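DNA mismatch repair protein PMS1 (Saccharomyces cerevisiae, PDB 3H4L) is a mismatch repair protein whose N-terminal domain binds an ATP analogue with magnesium and probably hydrolyses ATP during DNA repair. Local coordinates at residues 32-37 / 179-184; 23-28 / 171-176; 283-286 / 291-294. One frame throughout, in Å; residues are numbered along the deposited sequence.

Following the chain from its N terminus, the turn leading into helix 26-39 and its first residues (23-28) come first, then 32-37 further along that helix, and some 140 residues later helix 167-184 supplies 171-176 and then 179-184 in the same order. Interactions 1 and 2 therefore cross along the sequence: each closes a long loop containing much of the ATPase sheet, and neither loop encloses the other. The two helices run in the same direction, close at interaction 2 and further apart at interaction 1. Interaction 3 comes later, in series, and closes only the short turn after strand 283-287, an outer strand of the next domain's four-stranded sheet. Helix 167-184 touches all three.

Interaction 1 of 3, residues 32-37 / 179-184; sequences ELVDNS and QGYAII. With MG (magnesium ion), chain F; ANP (phosphoaminophosphonic acid-adenylate ester), chain E.
Val34 lies over the ring of Tyr181 while Asp35, the next residue, takes up its hydroxyl, so one tyrosine spans the gap between helix 26-39 and helix 167-184. The first of these helices carries Glu32, Asn36 and Ser37 of the nucleotide pocket in the GHKL (Bergerat) ATP-binding fold, shared with DNA gyrase B and HSP90. Val34 CG1 is trans to its backbone N (chi1 172°), which carries the methyl out over the ring centre; it stands 3.5 Å from the Tyr181 centroid and 10° off the ring normal, a CH-pi contact. Valine suits this place because its short branch puts a single apolar methyl at the ring centre. Asp35 comes instead at the ring's edge, its carboxylate plane turned 78° from the ring. Tyr181 OH donates a hydrogen bond to Asp35 OD1, modelled at 2.4 Å, a length too short to be trusted closely. Phe190 of strand 189-195 also packs on both Val34 and Tyr181. A phenylalanine in place of Tyr181 would keep the ring face under Val34 CG1 but would probably leave Asp35 OD1 without its donor and its carboxylate freer to turn.

Another face of helix 26-39, turned away from Tyr181, serves the nucleotide. Water 1 donates to Glu32 O at 2.8 Å and to Glu32 OE1 at 3.0 Å, and ligates the magnesium ion. Asn36, with an amide that can both donate and coordinate, gives ND2 to ANP O1A at 2.8 Å, while its OD1 binds the magnesium at 2.2 Å beside three ANP oxygens and two waters.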
ATOM      1  N   GLU B  32       7.587 -16.214   9.491  1.00 31.99           N
ATOM      2  CA  GLU B  32       7.359 -16.807  10.810  1.00 31.65           C
ATOM      3  C   GLU B  32       6.004 -16.453  11.406  1.00 32.33           C
ATOM      4  O   GLU B  32       5.334 -17.306  12.008  1.00 31.87           O
ATOM      5  CB  GLU B  32       8.476 -16.396  11.772  1.00 32.65           C
ATOM      6  CG  GLU B  32       9.878 -16.842  11.327  1.00 33.11           C
ATOM      7  CD  GLU B  32      10.054 -18.355  11.324  1.00 35.04           C
ATOM      8  OE1 GLU B  32       9.052 -19.090  11.474  1.00 34.13           O
ATOM      9  OE2 GLU B  32      11.206 -18.813  11.163  1.00 40.00           O
ATOM     10  N   LEU B  33       5.597 -15.200  11.230  1.00 29.22           N
ATOM     11  CA  LEU B  33       4.313 -14.750  11.745  1.00 29.90           C
ATOM     12  C   LEU B  33       3.118 -15.332  10.968  1.00 28.86           C
ATOM     13  O   LEU B  33       2.148 -15.809  11.573  1.00 26.61           O
ATOM     14  CB  LEU B  33       4.267 -13.223  11.740  1.00 30.78           C
ATOM     15  CG  LEU B  33       5.344 -12.631  12.650  1.00 32.48           C
ATOM     16  CD1 LEU B  33       5.339 -11.117  12.525  1.00 31.21           C
ATOM     17  CD2 LEU B  33       5.105 -13.080  14.099  1.00 30.43           C
ATOM     18  N   VAL B  34       3.179 -15.283   9.642  1.00 26.47           N
ATOM     19  CA  VAL B  34       2.103 -15.833   8.826  1.00 27.28           C
ATOM     20  C   VAL B  34       1.943 -17.328   9.153  1.00 28.38           C
ATOM     21  O   VAL B  34       0.836 -17.788   9.472  1.00 25.16           O
ATOM     22  CB  VAL B  34       2.400 -15.629   7.304  1.00 27.80           C
ATOM     23  CG1 VAL B  34       1.378 -16.377   6.448  1.00 25.04           C
ATOM     24  CG2 VAL B  34       2.385 -14.130   6.969  1.00 24.48           C
ATOM     25  N   ASP B  35       3.053 -18.072   9.092  1.00 28.44           N
ATOM     26  CA  ASP B  35       3.058 -19.504   9.391  1.00 28.73           C
ATOM     27  C   ASP B  35       2.378 -19.793  10.720  1.00 30.08           C
ATOM     28  O   ASP B  35       1.557 -20.709  10.825  1.00 31.49           O
ATOM     29  CB  ASP B  35       4.488 -20.049   9.448  1.00 30.97           C
ATOM     30  CG  ASP B  35       5.035 -20.393   8.083  1.00 31.51           C
ATOM     31  OD1 ASP B  35       4.317 -20.177   7.093  1.00 31.18           O
ATOM     32  OD2 ASP B  35       6.183 -20.885   7.997  1.00 34.29           O
ATOM     33  N   ASN B  36       2.719 -19.018  11.742  1.00 28.55           N
ATOM     34  CA  ASN B  36       2.105 -19.237  13.029  1.00 28.07           C
ATOM     35  C   ASN B  36       0.593 -19.015  12.995  1.00 28.55           C
ATOM     36  O   ASN B  36      -0.164 -19.787  13.584  1.00 26.50           O
ATOM     37  CB  ASN B  36       2.769 -18.361  14.082  1.00 27.06           C
ATOM     38  CG  ASN B  36       4.115 -18.897  14.490  1.00 28.62           C
ATOM     39  OD1 ASN B  36       4.411 -20.067  14.267  1.00 28.24           O
ATOM     40  ND2 ASN B  36       4.938 -18.055  15.100  1.00 30.04           N
ATOM     41  N   SER B  37       0.158 -17.973  12.297  1.00 30.52           N
ATOM     42  CA  SER B  37      -1.269 -17.686  12.197  1.00 32.54           C
ATOM     43  C   SER B  37      -1.966 -18.843  11.494  1.00 33.27           C
ATOM     44  O   SER B  37      -2.955 -19.368  11.990  1.00 34.42           O
ATOM     45  CB  SER B  37      -1.515 -16.371  11.436  1.00 32.45           C
ATOM     46  OG  SER B  37      -1.114 -15.251  12.216  1.00 30.85           O
ATOM     47  N   GLN B 179       2.464 -12.647  -1.285  1.00 33.71           N
ATOM     48  CA  GLN B 179       1.644 -13.025  -2.435  1.00 34.07           C
ATOM     49  C   GLN B 179       1.571 -14.550  -2.522  1.00 34.92           C
ATOM     50  O   GLN B 179       0.506 -15.115  -2.819  1.00 36.59           O
ATOM     51  CB  GLN B 179       2.228 -12.442  -3.726  1.00 34.90           C
ATOM     52  CG  GLN B 179       2.228 -10.912  -3.753  1.00 35.88           C
ATOM     53  CD  GLN B 179       3.014 -10.338  -4.914  1.00 38.65           C
ATOM     54  OE1 GLN B 179       4.147 -10.738  -5.166  1.00 40.95           O
ATOM     55  NE2 GLN B 179       2.421  -9.384  -5.620  1.00 40.82           N
ATOM     56  N   GLY B 180       2.692 -15.216  -2.234  1.00 32.82           N
ATOM     57  CA  GLY B 180       2.715 -16.670  -2.271  1.00 31.21           C
ATOM     58  C   GLY B 180       1.709 -17.305  -1.313  1.00 31.22           C
ATOM     59  O   GLY B 180       0.959 -18.211  -1.674  1.00 28.46           O
ATOM     60  N   TYR B 181       1.679 -16.824  -0.079  1.00 30.76           N
ATOM     61  CA  TYR B 181       0.760 -17.368   0.903  1.00 32.49           C
ATOM     62  C   TYR B 181      -0.693 -17.092   0.517  1.00 36.06           C
ATOM     63  O   TYR B 181      -1.576 -17.924   0.720  1.00 35.91           O
ATOM     64  CB  TYR B 181       1.037 -16.748   2.271  1.00 32.23           C
ATOM     65  CG  TYR B 181       2.207 -17.330   3.043  1.00 30.48           C
ATOM     66  CD1 TYR B 181       2.094 -18.561   3.687  1.00 28.60           C
ATOM     67  CD2 TYR B 181       3.403 -16.612   3.187  1.00 30.10           C
ATOM     68  CE1 TYR B 181       3.129 -19.060   4.460  1.00 29.43           C
ATOM     69  CE2 TYR B 181       4.441 -17.100   3.954  1.00 27.20           C
ATOM     70  CZ  TYR B 181       4.300 -18.326   4.594  1.00 30.44           C
ATOM     71  OH  TYR B 181       5.329 -18.815   5.383  1.00 34.20           O
ATOM     72  N   ALA B 182      -0.937 -15.914  -0.046  1.00 39.81           N
ATOM     73  CA  ALA B 182      -2.291 -15.514  -0.416  1.00 40.71           C
ATOM     74  C   ALA B 182      -2.858 -16.232  -1.630  1.00 41.71           C
ATOM     75  O   ALA B 182      -4.067 -16.456  -1.716  1.00 42.30           O
ATOM     76  CB  ALA B 182      -2.339 -14.009  -0.649  1.00 40.87           C
ATOM     77  N   ILE B 183      -2.006 -16.585  -2.580  1.00 40.76           N
ATOM     78  CA  ILE B 183      -2.517 -17.256  -3.756  1.00 41.71           C
ATOM     79  C   ILE B 183      -2.952 -18.695  -3.486  1.00 44.16           C
ATOM     80  O   ILE B 183      -3.938 -19.163  -4.054  1.00 45.99           O
ATOM     81  CB  ILE B 183      -1.492 -17.228  -4.888  1.00 40.42           C
ATOM     82  CG1 ILE B 183      -1.259 -15.780  -5.315  1.00 38.47           C
ATOM     83  CG2 ILE B 183      -1.986 -18.056  -6.063  1.00 37.95           C
ATOM     84  CD1 ILE B 183      -0.219 -15.623  -6.383  1.00 38.50           C
ATOM     85  N   ILE B 184      -2.246 -19.395  -2.607  1.00 45.38           N
ATOM     86  CA  ILE B 184      -2.598 -20.777  -2.327  1.00 47.33           C
ATOM     87  C   ILE B 184      -3.626 -20.943  -1.215  1.00 48.48           C
ATOM     88  O   ILE B 184      -4.375 -21.914  -1.202  1.00 50.10           O
ATOM     89  CB  ILE B 184      -1.360 -21.601  -1.952  1.00 48.08           C
ATOM     90  CG1 ILE B 184      -1.701 -23.097  -1.954  1.00 50.03           C
ATOM     91  CG2 ILE B 184      -0.866 -21.194  -0.578  1.00 47.81           C
ATOM     92  CD1 ILE B 184      -2.029 -23.670  -3.333  1.00 48.25           C
TER
HETATM   93 MG    MG F 702       6.244 -21.204  14.379  1.00 32.21          MG
HETATM   94  PG  ANP E 397       7.750 -23.536  13.847  1.00 36.50           P
HETATM   95  O1G ANP E 397       7.704 -22.069  13.734  1.00 36.31           O
HETATM   96  O2G ANP E 397       6.710 -24.188  13.086  1.00 33.22           O
HETATM   97  O3G ANP E 397       9.080 -24.159  13.517  1.00 35.75           O
HETATM   98  PB  ANP E 397       6.453 -23.092  16.358  1.00 32.76           P
HETATM   99  O1B ANP E 397       6.111 -23.983  17.503  1.00 35.12           O
HETATM  100  O2B ANP E 397       5.334 -22.498  15.651  1.00 32.15           O
HETATM  101  N3B ANP E 397       7.471 -23.877  15.402  1.00 33.35           N
HETATM  102  PA  ANP E 397       7.222 -20.354  16.979  1.00 31.29           P
HETATM  103  O1A ANP E 397       6.908 -19.947  15.625  1.00 29.78           O
HETATM  104  O2A ANP E 397       8.325 -19.682  17.729  1.00 28.90           O
HETATM  105  O3A ANP E 397       7.354 -21.946  16.990  1.00 30.59           O
HETATM  106  O5' ANP E 397       6.018 -19.997  17.961  1.00 30.90           O
HETATM  107  C5' ANP E 397       5.670 -20.985  18.855  1.00 28.89           C
HETATM  108  C4' ANP E 397       4.577 -20.997  19.850  1.00 29.58           C
HETATM  109  O4' ANP E 397       3.990 -19.690  19.983  1.00 29.10           O
HETATM  110  C3' ANP E 397       3.633 -21.862  19.086  1.00 29.97           C
HETATM  111  O3' ANP E 397       3.959 -23.242  19.287  1.00 27.21           O
HETATM  112  C2' ANP E 397       2.296 -21.381  19.568  1.00 30.57           C
HETATM  113  O2' ANP E 397       1.960 -22.156  20.703  1.00 33.56           O
HETATM  114  C1' ANP E 397       2.591 -19.867  19.824  1.00 28.11           C
HETATM  115  N9  ANP E 397       2.198 -18.879  18.775  1.00 27.86           N
HETATM  116  C8  ANP E 397       2.954 -18.053  17.959  1.00 28.36           C
HETATM  117  N7  ANP E 397       2.301 -17.289  17.134  1.00 30.25           N
HETATM  118  C5  ANP E 397       0.987 -17.618  17.404  1.00 28.66           C
HETATM  119  C6  ANP E 397      -0.293 -17.184  16.884  1.00 27.34           C
HETATM  120  N6  ANP E 397      -0.379 -16.261  15.934  1.00 27.18           N
HETATM  121  N1  ANP E 397      -1.481 -17.724  17.378  1.00 29.51           N
HETATM  122  C2  ANP E 397      -1.442 -18.684  18.366  1.00 28.41           C
HETATM  123  N3  ANP E 397      -0.292 -19.159  18.924  1.00 28.98           N
HETATM  124  C4  ANP E 397       0.887 -18.604  18.402  1.00 29.53           C
HETATM  125  O   HOH W   1       6.521 -19.699  12.887  1.00 20.89           O
HETATM  126  O   HOH W   2       5.311 -21.895  12.549  1.00 25.01           O

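Interaction 2 of 3, residues 23-28 / 171-176; sequences ITDLTT and FTKCLT
Thr27 and Cys174 form the close-packed part of this contact, their CA atoms only 4.5 Å apart, so that the two helices nearly touch backbone to backbone. Such an approach needs small side chains. Thr27 OG1 rests against Cys174 CB at 3.2 Å, and the Cys174 sulfur swings past the threonine, SG lying 4.1 Å from Thr27 CA. The buried hydroxyl of Thr27 is satisfied by Gln170, one turn earlier on the partner helix. On the inner side, Leu26 and Cys174 both reach Phe49 of strand 44-50, and Phe171 meets the same ring edge-to-face, so this end of the helix pair is seated on the ATPase sheet.

Here helix 26-39 of the GHKL fold begins, and Asp25 is its N-cap: OD1 accepts from Thr28 N at 3.0 Å, with an N-H...O angle of 155°. An aspartate suits the position because a short carboxylate can fold back onto the exposed amides of the first turn, and its chi1 of 52°, with CG set between backbone N and carbonyl carbon, brings it there.

The other oxygen faces the looser, solvent side. Lys173 leaves its helix as an extended chain, its CG passing 3.7 Å from Thr27 OG1, and crosses Asp25 at about a right angle. Its NZ meets the syn lone pair of Asp25 OD2 at 3.3 Å, a long salt bridge at an exposed margin. Away from this contact, Thr172 OG1 hydrogen-bonds Ser69 OG of the second subunit.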
ATOM      1  N   ILE B  23      16.343 -14.923  12.441  1.00 27.83           N
ATOM      2  CA  ILE B  23      15.556 -13.914  11.742  1.00 29.71           C
ATOM      3  C   ILE B  23      16.527 -13.088  10.901  1.00 30.89           C
ATOM      4  O   ILE B  23      17.006 -12.043  11.337  1.00 31.32           O
ATOM      5  CB  ILE B  23      14.811 -12.992  12.738  1.00 28.74           C
ATOM      6  CG1 ILE B  23      14.050 -13.838  13.768  1.00 27.01           C
ATOM      7  CG2 ILE B  23      13.858 -12.076  11.983  1.00 25.27           C
ATOM      8  CD1 ILE B  23      13.135 -14.901  13.157  1.00 24.96           C
ATOM      9  N   THR B  24      16.822 -13.583   9.699  1.00 31.88           N
ATOM     10  CA  THR B  24      17.757 -12.925   8.796  1.00 34.59           C
ATOM     11  C   THR B  24      17.294 -11.552   8.346  1.00 34.87           C
ATOM     12  O   THR B  24      18.092 -10.624   8.284  1.00 36.39           O
ATOM     13  CB  THR B  24      18.050 -13.800   7.548  1.00 37.92           C
ATOM     14  OG1 THR B  24      16.824 -14.357   7.053  1.00 38.89           O
ATOM     15  CG2 THR B  24      19.028 -14.932   7.906  1.00 35.58           C
ATOM     16  N   ASP B  25      16.016 -11.421   8.016  1.00 34.51           N
ATOM     17  CA  ASP B  25      15.489 -10.125   7.616  1.00 34.21           C
ATOM     18  C   ASP B  25      13.994  -9.981   7.861  1.00 32.80           C
ATOM     19  O   ASP B  25      13.354 -10.874   8.412  1.00 32.84           O
ATOM     20  CB  ASP B  25      15.804  -9.827   6.148  1.00 35.19           C
ATOM     21  CG  ASP B  25      15.391 -10.945   5.211  1.00 37.06           C
ATOM     22  OD1 ASP B  25      14.512 -11.754   5.582  1.00 35.14           O
ATOM     23  OD2 ASP B  25      15.948 -10.993   4.088  1.00 38.00           O
ATOM     24  N   LEU B  26      13.450  -8.842   7.448  1.00 31.50           N
ATOM     25  CA  LEU B  26      12.038  -8.551   7.626  1.00 30.69           C
ATOM     26  C   LEU B  26      11.178  -9.645   7.018  1.00 31.16           C
ATOM     27  O   LEU B  26      10.189 -10.073   7.612  1.00 29.46           O
ATOM     28  CB  LEU B  26      11.701  -7.203   6.986  1.00 30.37           C
ATOM     29  CG  LEU B  26      10.225  -6.808   7.053  1.00 30.93           C
ATOM     30  CD1 LEU B  26       9.829  -6.559   8.501  1.00 30.48           C
ATOM     31  CD2 LEU B  26       9.987  -5.576   6.200  1.00 30.18           C
ATOM     32  N   THR B  27      11.567 -10.106   5.831  1.00 32.07           N
ATOM     33  CA  THR B  27      10.824 -11.150   5.134  1.00 31.12           C
ATOM     34  C   THR B  27      10.739 -12.446   5.943  1.00 31.40           C
ATOM     35  O   THR B  27       9.683 -13.076   6.015  1.00 32.83           O
ATOM     36  CB  THR B  27      11.461 -11.433   3.761  1.00 31.09           C
ATOM     37  OG1 THR B  27      11.437 -10.233   2.976  1.00 30.02           O
ATOM     38  CG2 THR B  27      10.696 -12.530   3.029  1.00 28.08           C
ATOM     39  N   THR B  28      11.849 -12.848   6.550  1.00 31.22           N
ATOM     40  CA  THR B  28      11.873 -14.067   7.352  1.00 30.31           C
ATOM     41  C   THR B  28      10.945 -13.871   8.544  1.00 30.14           C
ATOM     42  O   THR B  28      10.168 -14.760   8.896  1.00 28.59           O
ATOM     43  CB  THR B  28      13.299 -14.363   7.867  1.00 30.71           C
ATOM     44  OG1 THR B  28      14.183 -14.489   6.748  1.00 35.49           O
ATOM     45  CG2 THR B  28      13.339 -15.651   8.674  1.00 24.33           C
ATOM     46  N   PHE B 171      11.082  -4.873   1.115  1.00 39.42           N
ATOM     47  CA  PHE B 171       9.633  -4.938   1.181  1.00 37.48           C
ATOM     48  C   PHE B 171       9.100  -5.721  -0.005  1.00 37.97           C
ATOM     49  O   PHE B 171       8.307  -6.646   0.158  1.00 38.86           O
ATOM     50  CB  PHE B 171       9.038  -3.540   1.173  1.00 37.65           C
ATOM     51  CG  PHE B 171       7.568  -3.506   1.481  1.00 38.68           C
ATOM     52  CD1 PHE B 171       7.111  -3.745   2.771  1.00 37.90           C
ATOM     53  CD2 PHE B 171       6.644  -3.209   0.486  1.00 37.90           C
ATOM     54  CE1 PHE B 171       5.757  -3.679   3.067  1.00 39.93           C
ATOM     55  CE2 PHE B 171       5.289  -3.140   0.770  1.00 37.69           C
ATOM     56  CZ  PHE B 171       4.839  -3.372   2.059  1.00 39.23           C
ATOM     57  N   THR B 172       9.534  -5.362  -1.202  1.00 36.61           N
ATOM     58  CA  THR B 172       9.060  -6.083  -2.367  1.00 37.57           C
ATOM     59  C   THR B 172       9.407  -7.560  -2.205  1.00 36.89           C
ATOM     60  O   THR B 172       8.614  -8.423  -2.572  1.00 35.41           O
ATOM     61  CB  THR B 172       9.688  -5.559  -3.682  1.00 39.32           C
ATOM     62  OG1 THR B 172       9.524  -4.136  -3.760  1.00 39.87           O
ATOM     63  CG2 THR B 172       8.989  -6.197  -4.883  1.00 39.88           C
ATOM     64  N   LYS B 173      10.583  -7.866  -1.659  1.00 35.89           N
ATOM     65  CA  LYS B 173      10.929  -9.274  -1.475  1.00 36.05           C
ATOM     66  C   LYS B 173       9.922  -9.882  -0.506  1.00 37.61           C
ATOM     67  O   LYS B 173       9.440 -11.003  -0.693  1.00 38.66           O
ATOM     68  CB  LYS B 173      12.327  -9.444  -0.891  1.00 33.77           C
ATOM     69  CG  LYS B 173      12.600 -10.889  -0.494  1.00 37.86           C
ATOM     70  CD  LYS B 173      13.901 -11.077   0.274  1.00 38.65           C
ATOM     71  CE  LYS B 173      14.119 -12.558   0.568  1.00 41.82           C
ATOM     72  NZ  LYS B 173      15.273 -12.807   1.472  1.00 42.30           N
ATOM     73  N   CYS B 174       9.608  -9.123   0.533  1.00 36.43           N
ATOM     74  CA  CYS B 174       8.663  -9.548   1.537  1.00 35.44           C
ATOM     75  C   CYS B 174       7.238  -9.621   0.977  1.00 35.53           C
ATOM     76  O   CYS B 174       6.424 -10.425   1.425  1.00 34.33           O
ATOM     77  CB  CYS B 174       8.723  -8.570   2.699  1.00 37.56           C
ATOM     78  SG  CYS B 174       7.569  -8.929   4.000  1.00 36.96           S
ATOM     79  N   LEU B 175       6.938  -8.777  -0.007  1.00 35.86           N
ATOM     80  CA  LEU B 175       5.610  -8.759  -0.621  1.00 34.02           C
ATOM     81  C   LEU B 175       5.423 -10.004  -1.467  1.00 32.79           C
ATOM     82  O   LEU B 175       4.355 -10.630  -1.476  1.00 31.78           O
ATOM     83  CB  LEU B 175       5.444  -7.522  -1.500  1.00 35.02           C
ATOM     84  CG  LEU B 175       4.007  -7.210  -1.935  1.00 36.43           C
ATOM     85  CD1 LEU B 175       3.108  -7.089  -0.723  1.00 33.83           C
ATOM     86  CD2 LEU B 175       3.995  -5.923  -2.730  1.00 38.69           C
ATOM     87  N   THR B 176       6.479 -10.361  -2.183  1.00 32.78           N
ATOM     88  CA  THR B 176       6.459 -11.547  -3.028  1.00 32.94           C
ATOM     89  C   THR B 176       6.044 -12.750  -2.196  1.00 31.11           C
ATOM     90  O   THR B 176       5.195 -13.536  -2.601  1.00 32.20           O
ATOM     91  CB  THR B 176       7.834 -11.810  -3.608  1.00 33.56           C
ATOM     92  OG1 THR B 176       8.242 -10.675  -4.372  1.00 36.36           O
ATOM     93  CG2 THR B 176       7.805 -13.031  -4.498  1.00 38.31           C
TER

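Interaction 3 of 3, residues 283-286 / 291-294; sequences QFIY and PVEY
Pro291 starts the segment beside Tyr286, the two backbones forming a single beta bridge with CA atoms 4.9 Å apart. The proline ring lies obliquely to the tyrosine, CG reaching Tyr286 CE2 at 3.9 Å; having no N-H to leave unpaired, a proline suits this turn back from the strand. Val292 supplies the one hydrogen bond across the contact, a weak one from its N to Ile285 O at 3.4 Å, though fairly straight at 164°. With chi1 setting CG2 between the backbone N and the carbonyl carbon, that methyl leans on Ile285 CG1 at 4.0 Å, the two branched side chains crossing at about a right angle. Glu293 turns away from the strand towards Lys335, as befits a charged residue on the exposed side. Tyr294 then brings its CB towards Ile285 CD1, modelled too close to be trusted, and occupies the N-cap of helix 295-306.

This segment thus opens the crossover from strand 283-287 through helix 295-306 to the parallel neighbour 316-321 in the S5-like domain. Ile285 packs on Leu298 of that helix, Tyr294 on Leu320, and Tyr286 OH bonds to Gly180 O of helix 167-184.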
ATOM      1  N   GLN B 283       7.295 -17.109 -10.089  1.00 55.00           N
ATOM      2  CA  GLN B 283       7.142 -18.560 -10.017  1.00 54.20           C
ATOM      3  C   GLN B 283       6.857 -19.056  -8.585  1.00 53.22           C
ATOM      4  O   GLN B 283       7.680 -18.891  -7.685  1.00 52.85           O
ATOM      5  CB  GLN B 283       8.401 -19.233 -10.585  1.00 53.49           C
ATOM      6  CG  GLN B 283       8.914 -18.598 -11.886  1.00 53.40           C
ATOM      7  CD  GLN B 283       9.951 -19.452 -12.608  1.00 52.80           C
ATOM      8  OE1 GLN B 283      10.909 -19.936 -12.006  1.00 53.11           O
ATOM      9  NE2 GLN B 283       9.764 -19.629 -13.910  1.00 49.62           N
ATOM     10  N   PHE B 284       5.683 -19.662  -8.390  1.00 50.96           N
ATOM     11  CA  PHE B 284       5.270 -20.186  -7.083  1.00 49.00           C
ATOM     12  C   PHE B 284       4.923 -21.673  -7.163  1.00 49.74           C
ATOM     13  O   PHE B 284       4.168 -22.099  -8.045  1.00 48.95           O
ATOM     14  CB  PHE B 284       4.029 -19.452  -6.555  1.00 45.52           C
ATOM     15  CG  PHE B 284       4.209 -17.976  -6.405  1.00 44.17           C
ATOM     16  CD1 PHE B 284       4.087 -17.135  -7.495  1.00 44.15           C
ATOM     17  CD2 PHE B 284       4.500 -17.419  -5.161  1.00 44.46           C
ATOM     18  CE1 PHE B 284       4.248 -15.757  -7.353  1.00 42.92           C
ATOM     19  CE2 PHE B 284       4.665 -16.041  -5.012  1.00 43.31           C
ATOM     20  CZ  PHE B 284       4.537 -15.211  -6.111  1.00 41.52           C
ATOM     21  N   ILE B 285       5.453 -22.455  -6.228  1.00 49.59           N
ATOM     22  CA  ILE B 285       5.191 -23.895  -6.185  1.00 50.86           C
ATOM     23  C   ILE B 285       4.768 -24.293  -4.785  1.00 49.70           C
ATOM     24  O   ILE B 285       5.386 -23.891  -3.794  1.00 49.11           O
ATOM     25  CB  ILE B 285       6.433 -24.703  -6.502  1.00 51.88           C
ATOM     26  CG1 ILE B 285       7.522 -24.278  -5.518  1.00 54.47           C
ATOM     27  CG2 ILE B 285       6.829 -24.508  -7.948  1.00 51.24           C
ATOM     28  CD1 ILE B 285       8.854 -24.825  -5.768  1.00 55.68           C
ATOM     29  N   TYR B 286       3.731 -25.108  -4.707  1.00 49.06           N
ATOM     30  CA  TYR B 286       3.243 -25.546  -3.420  1.00 49.50           C
ATOM     31  C   TYR B 286       3.068 -27.055  -3.324  1.00 50.42           C
ATOM     32  O   TYR B 286       2.685 -27.718  -4.287  1.00 47.57           O
ATOM     33  CB  TYR B 286       1.899 -24.895  -3.117  1.00 49.12           C
ATOM     34  CG  TYR B 286       1.823 -23.414  -3.376  1.00 47.19           C
ATOM     35  CD1 TYR B 286       1.656 -22.921  -4.667  1.00 45.11           C
ATOM     36  CD2 TYR B 286       1.834 -22.507  -2.317  1.00 46.15           C
ATOM     37  CE1 TYR B 286       1.481 -21.563  -4.892  1.00 47.11           C
ATOM     38  CE2 TYR B 286       1.665 -21.152  -2.532  1.00 45.46           C
ATOM     39  CZ  TYR B 286       1.478 -20.684  -3.819  1.00 45.62           C
ATOM     40  OH  TYR B 286       1.207 -19.351  -4.025  1.00 42.58           O
ATOM     41  N   PRO B 291       3.972 -22.857   0.751  1.00 66.65           N
ATOM     42  CA  PRO B 291       5.096 -22.441  -0.087  1.00 68.19           C
ATOM     43  C   PRO B 291       6.289 -23.303   0.261  1.00 70.12           C
ATOM     44  O   PRO B 291       6.615 -23.464   1.432  1.00 71.74           O
ATOM     45  CB  PRO B 291       5.305 -20.986   0.315  1.00 66.48           C
ATOM     46  CG  PRO B 291       3.932 -20.531   0.576  1.00 66.89           C
ATOM     47  CD  PRO B 291       3.341 -21.687   1.382  1.00 66.78           C
ATOM     48  N   VAL B 292       6.918 -23.876  -0.755  1.00 72.20           N
ATOM     49  CA  VAL B 292       8.078 -24.722  -0.546  1.00 74.68           C
ATOM     50  C   VAL B 292       9.151 -24.322  -1.545  1.00 76.24           C
ATOM     51  O   VAL B 292       8.839 -23.839  -2.632  1.00 76.60           O
ATOM     52  CB  VAL B 292       7.720 -26.211  -0.737  1.00 75.03           C
ATOM     53  CG1 VAL B 292       6.745 -26.660   0.351  1.00 75.49           C
ATOM     54  CG2 VAL B 292       7.108 -26.421  -2.108  1.00 75.50           C
ATOM     55  N   GLU B 293      10.413 -24.507  -1.166  1.00 78.42           N
ATOM     56  CA  GLU B 293      11.545 -24.163  -2.029  1.00 80.27           C
ATOM     57  C   GLU B 293      11.965 -25.375  -2.861  1.00 80.92           C
ATOM     58  O   GLU B 293      12.913 -26.078  -2.510  1.00 81.44           O
ATOM     59  CB  GLU B 293      12.736 -23.696  -1.184  1.00 80.73           C
ATOM     60  CG  GLU B 293      12.408 -22.580  -0.203  1.00 83.37           C
ATOM     61  CD  GLU B 293      12.497 -21.195  -0.816  1.00 83.13           C
ATOM     62  OE1 GLU B 293      13.596 -20.601  -0.780  1.00 84.69           O
ATOM     63  OE2 GLU B 293      11.471 -20.706  -1.336  1.00 83.26           O
ATOM     64  N   TYR B 294      11.256 -25.617  -3.959  1.00 81.23           N
ATOM     65  CA  TYR B 294      11.555 -26.745  -4.843  1.00 81.76           C
ATOM     66  C   TYR B 294      12.479 -26.300  -5.973  1.00 81.57           C
ATOM     67  O   TYR B 294      12.022 -26.116  -7.103  1.00 81.09           O
ATOM     68  CB  TYR B 294      10.267 -27.280  -5.467  1.00 82.17           C
ATOM     69  CG  TYR B 294      10.086 -28.771  -5.432  1.00 82.74           C
ATOM     70  CD1 TYR B 294      11.164 -29.634  -5.597  1.00 83.40           C
ATOM     71  CD2 TYR B 294       8.817 -29.323  -5.277  1.00 82.55           C
ATOM     72  CE1 TYR B 294      10.978 -31.014  -5.609  1.00 83.97           C
ATOM     73  CE2 TYR B 294       8.618 -30.691  -5.289  1.00 83.72           C
ATOM     74  CZ  TYR B 294       9.699 -31.534  -5.456  1.00 84.18           C
ATOM     75  OH  TYR B 294       9.488 -32.893  -5.479  1.00 85.55           O
TER